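Local coordinates for protein 5,10-methylenetetrahydrofolate dehydrogenase (Bombyx mori, PDB 5ZF1) that probably catalyses the NADP+-dependent oxidation of 5,10-methylenetetrahydrofolate to 5,10-methenyltetrahydrofolate in one-carbon metabolism, at residues 118-123 and 283-288. Residues are numbered along the deposited sequence; the frame is centred on the assembly and turned at random.
Sequences DIDGFH and AMLMHN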
loop_
_atom_site.group_PDB
_atom_site.type_symbol
_atom_site.label_atom_id
_atom_site.label_comp_id
_atom_site.label_asym_id
_atom_site.label_seq_id
_atom_site.Cartn_x
_atom_site.Cartn_y
_atom_site.Cartn_z
ATOM N N ASP B 118 11.924 6.969 -12.268
ATOM C CA ASP B 118 10.803 7.683 -11.655
ATOM C C ASP B 118 11.228 8.202 -10.281
ATOM O O ASP B 118 10.960 7.603 -9.241
ATOM C CB ASP B 118 9.600 6.748 -11.576
ATOM C CG ASP B 118 8.450 7.314 -10.763
ATOM O OD1 ASP B 118 8.218 8.543 -10.812
ATOM O OD2 ASP B 118 7.764 6.489 -10.096
ATOM N N ILE B 119 11.880 9.370 -10.284
ATOM C CA ILE B 119 12.496 9.884 -9.062
ATOM C C ILE B 119 11.457 10.210 -7.993
ATOM O O ILE B 119 11.750 10.113 -6.798
ATOM C CB ILE B 119 13.357 11.114 -9.413
ATOM C CG1 ILE B 119 14.387 10.721 -10.457
ATOM C CG2 ILE B 119 13.998 11.722 -8.173
ATOM C CD1 ILE B 119 15.193 9.524 -10.078
ATOM N N ASP B 120 10.240 10.598 -8.394
ATOM C CA ASP B 120 9.180 10.875 -7.431
ATOM C C ASP B 120 8.571 9.610 -6.850
ATOM O O ASP B 120 7.853 9.696 -5.839
ATOM C CB ASP B 120 8.055 11.684 -8.080
ATOM C CG ASP B 120 8.171 13.176 -7.819
ATOM O OD1 ASP B 120 8.534 13.580 -6.694
ATOM O OD2 ASP B 120 7.882 13.947 -8.755
ATOM N N GLY B 121 8.816 8.458 -7.470
ATOM C CA GLY B 121 8.282 7.206 -6.963
ATOM C C GLY B 121 6.784 7.083 -7.067
ATOM O O GLY B 121 6.180 6.312 -6.317
ATOM N N PHE B 122 6.163 7.794 -7.997
ATOM C CA PHE B 122 4.710 7.761 -8.094
ATOM C C PHE B 122 4.181 6.733 -9.088
ATOM O O PHE B 122 2.967 6.490 -9.106
ATOM C CB PHE B 122 4.166 9.143 -8.464
ATOM C CG PHE B 122 4.340 10.186 -7.380
ATOM C CD1 PHE B 122 4.335 9.834 -6.033
ATOM C CD2 PHE B 122 4.536 11.508 -7.720
ATOM C CE1 PHE B 122 4.504 10.802 -5.052
ATOM C CE2 PHE B 122 4.713 12.477 -6.748
ATOM C CZ PHE B 122 4.693 12.129 -5.417
ATOM N N HIS B 123 5.039 6.112 -9.889
ATOM C CA HIS B 123 4.591 5.076 -10.815
ATOM C C HIS B 123 3.998 3.902 -10.039
ATOM O O HIS B 123 4.517 3.514 -8.987
ATOM C CB HIS B 123 5.778 4.610 -11.669
ATOM C CG HIS B 123 5.399 3.773 -12.851
ATOM N ND1 HIS B 123 4.920 2.485 -12.732
ATOM C CD2 HIS B 123 5.472 4.025 -14.181
ATOM C CE1 HIS B 123 4.680 1.995 -13.935
ATOM N NE2 HIS B 123 5.006 2.909 -14.831
ATOM N N ALA B 283 16.317 17.102 -0.656
ATOM C CA ALA B 283 17.474 16.241 -0.410
ATOM C C ALA B 283 17.148 14.788 -0.719
ATOM O O ALA B 283 17.978 14.061 -1.273
ATOM C CB ALA B 283 17.944 16.378 1.038
ATOM N N MET B 284 15.935 14.345 -0.377
ATOM C CA MET B 284 15.564 12.971 -0.697
ATOM C C MET B 284 15.355 12.760 -2.189
ATOM O O MET B 284 15.602 11.653 -2.684
ATOM C CB MET B 284 14.313 12.574 0.086
ATOM C CG MET B 284 14.554 12.437 1.564
ATOM S SD MET B 284 15.786 11.196 1.946
ATOM C CE MET B 284 17.071 12.289 2.455
ATOM N N LEU B 285 14.884 13.781 -2.928
ATOM C CA LEU B 285 14.854 13.671 -4.384
ATOM C C LEU B 285 16.256 13.445 -4.938
ATOM O O LEU B 285 16.437 12.704 -5.910
ATOM C CB LEU B 285 14.260 14.930 -5.020
ATOM C CG LEU B 285 12.751 15.163 -4.920
ATOM C CD1 LEU B 285 12.395 16.547 -5.446
ATOM C CD2 LEU B 285 11.996 14.064 -5.670
ATOM N N MET B 286 17.253 14.099 -4.342
ATOM C CA MET B 286 18.634 13.897 -4.780
ATOM C C MET B 286 19.110 12.492 -4.445
ATOM O O MET B 286 19.779 11.837 -5.262
ATOM C CB MET B 286 19.536 14.955 -4.136
ATOM C CG MET B 286 19.191 16.374 -4.560
ATOM S SD MET B 286 19.124 16.604 -6.349
ATOM C CE MET B 286 17.458 17.234 -6.560
ATOM N N HIS B 287 18.770 12.010 -3.245
ATOM C CA HIS B 287 19.031 10.620 -2.899
ATOM C C HIS B 287 18.439 9.674 -3.937
ATOM O O HIS B 287 19.087 8.706 -4.364
ATOM C CB HIS B 287 18.464 10.317 -1.508
ATOM C CG HIS B 287 18.423 8.857 -1.183
ATOM N ND1 HIS B 287 17.330 8.063 -1.456
ATOM C CD2 HIS B 287 19.364 8.035 -0.661
ATOM C CE1 HIS B 287 17.584 6.824 -1.074
ATOM N NE2 HIS B 287 18.812 6.779 -0.593
ATOM N N ASN B 288 17.183 9.915 -4.324
ATOM C CA ASN B 288 16.517 9.033 -5.273
ATOM C C ASN B 288 17.173 9.079 -6.646
ATOM O O ASN B 288 17.242 8.053 -7.330
ATOM C CB ASN B 288 15.039 9.412 -5.405
ATOM C CG ASN B 288 14.215 8.978 -4.219
ATOM O OD1 ASN B 288 14.727 8.352 -3.297
ATOM N ND2 ASN B 288 12.908 9.270 -4.261
#
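Asn-288 donates a hydrogen bond from its amide ND2 to the backbone O of Ile-119, at 2.9 Å. The bond is nearly straight, with an N-H...O angle of 159°. The carbonyl oxygen lies close to the plane of the amide and is met nearly end-on. Beside this bond methyl groups make the rest of the contact. Methyl CG2 of Ile-119 sits 3.5 Å from the backbone O of Leu-285 and 3.8 Å from CB of Asn-288. This methyl stands anti to the backbone N of its own residue, while CG1 lies anti to the carbonyl carbon (chi1 -57°) and carries CD1 to 3.7 Å from the backbone O of Asn-288. The side chains of Ile-119 and Asn-288 run antiparallel alongside each other. Methyl CD2 of Leu-285 meets Ile-119 CG2 at 4.0 Å and touches OD1 of Asp-120 at 3.6 Å.

Two further bonds hold the amide of Asn-288. ND2 also donates to the backbone O of Val-138, and OD1 accepts a 3.2 Å bond from ND1 of His-287. These bonds set the amide's flip. A leucine in place of Asn-288 would probably leave the carbonyls of Ile-119 and Val-138 without this shared donor.

On the loop side, a type I turn from Asp-118 to Gly-121 presents the Ile-119 carbonyl. Asp-118 OD2 accepts the backbone N-H of His-123 at 2.8 Å and a bond from Asn-126, and His-123 in turn caps the N-terminus of helix 124-131. Leu-95 of strand 93-96 packs against Ile-119, Asp-120 and Leu-285.

The contact joins the loop between helices 106-112 and 124-131 to the C-terminal helix 277-298, and so links the catalytic and NAD(P)-binding family regions. Its chemistry implies a directional tie: one buried amide serves two backbone carbonyls, with methyl packing beside it.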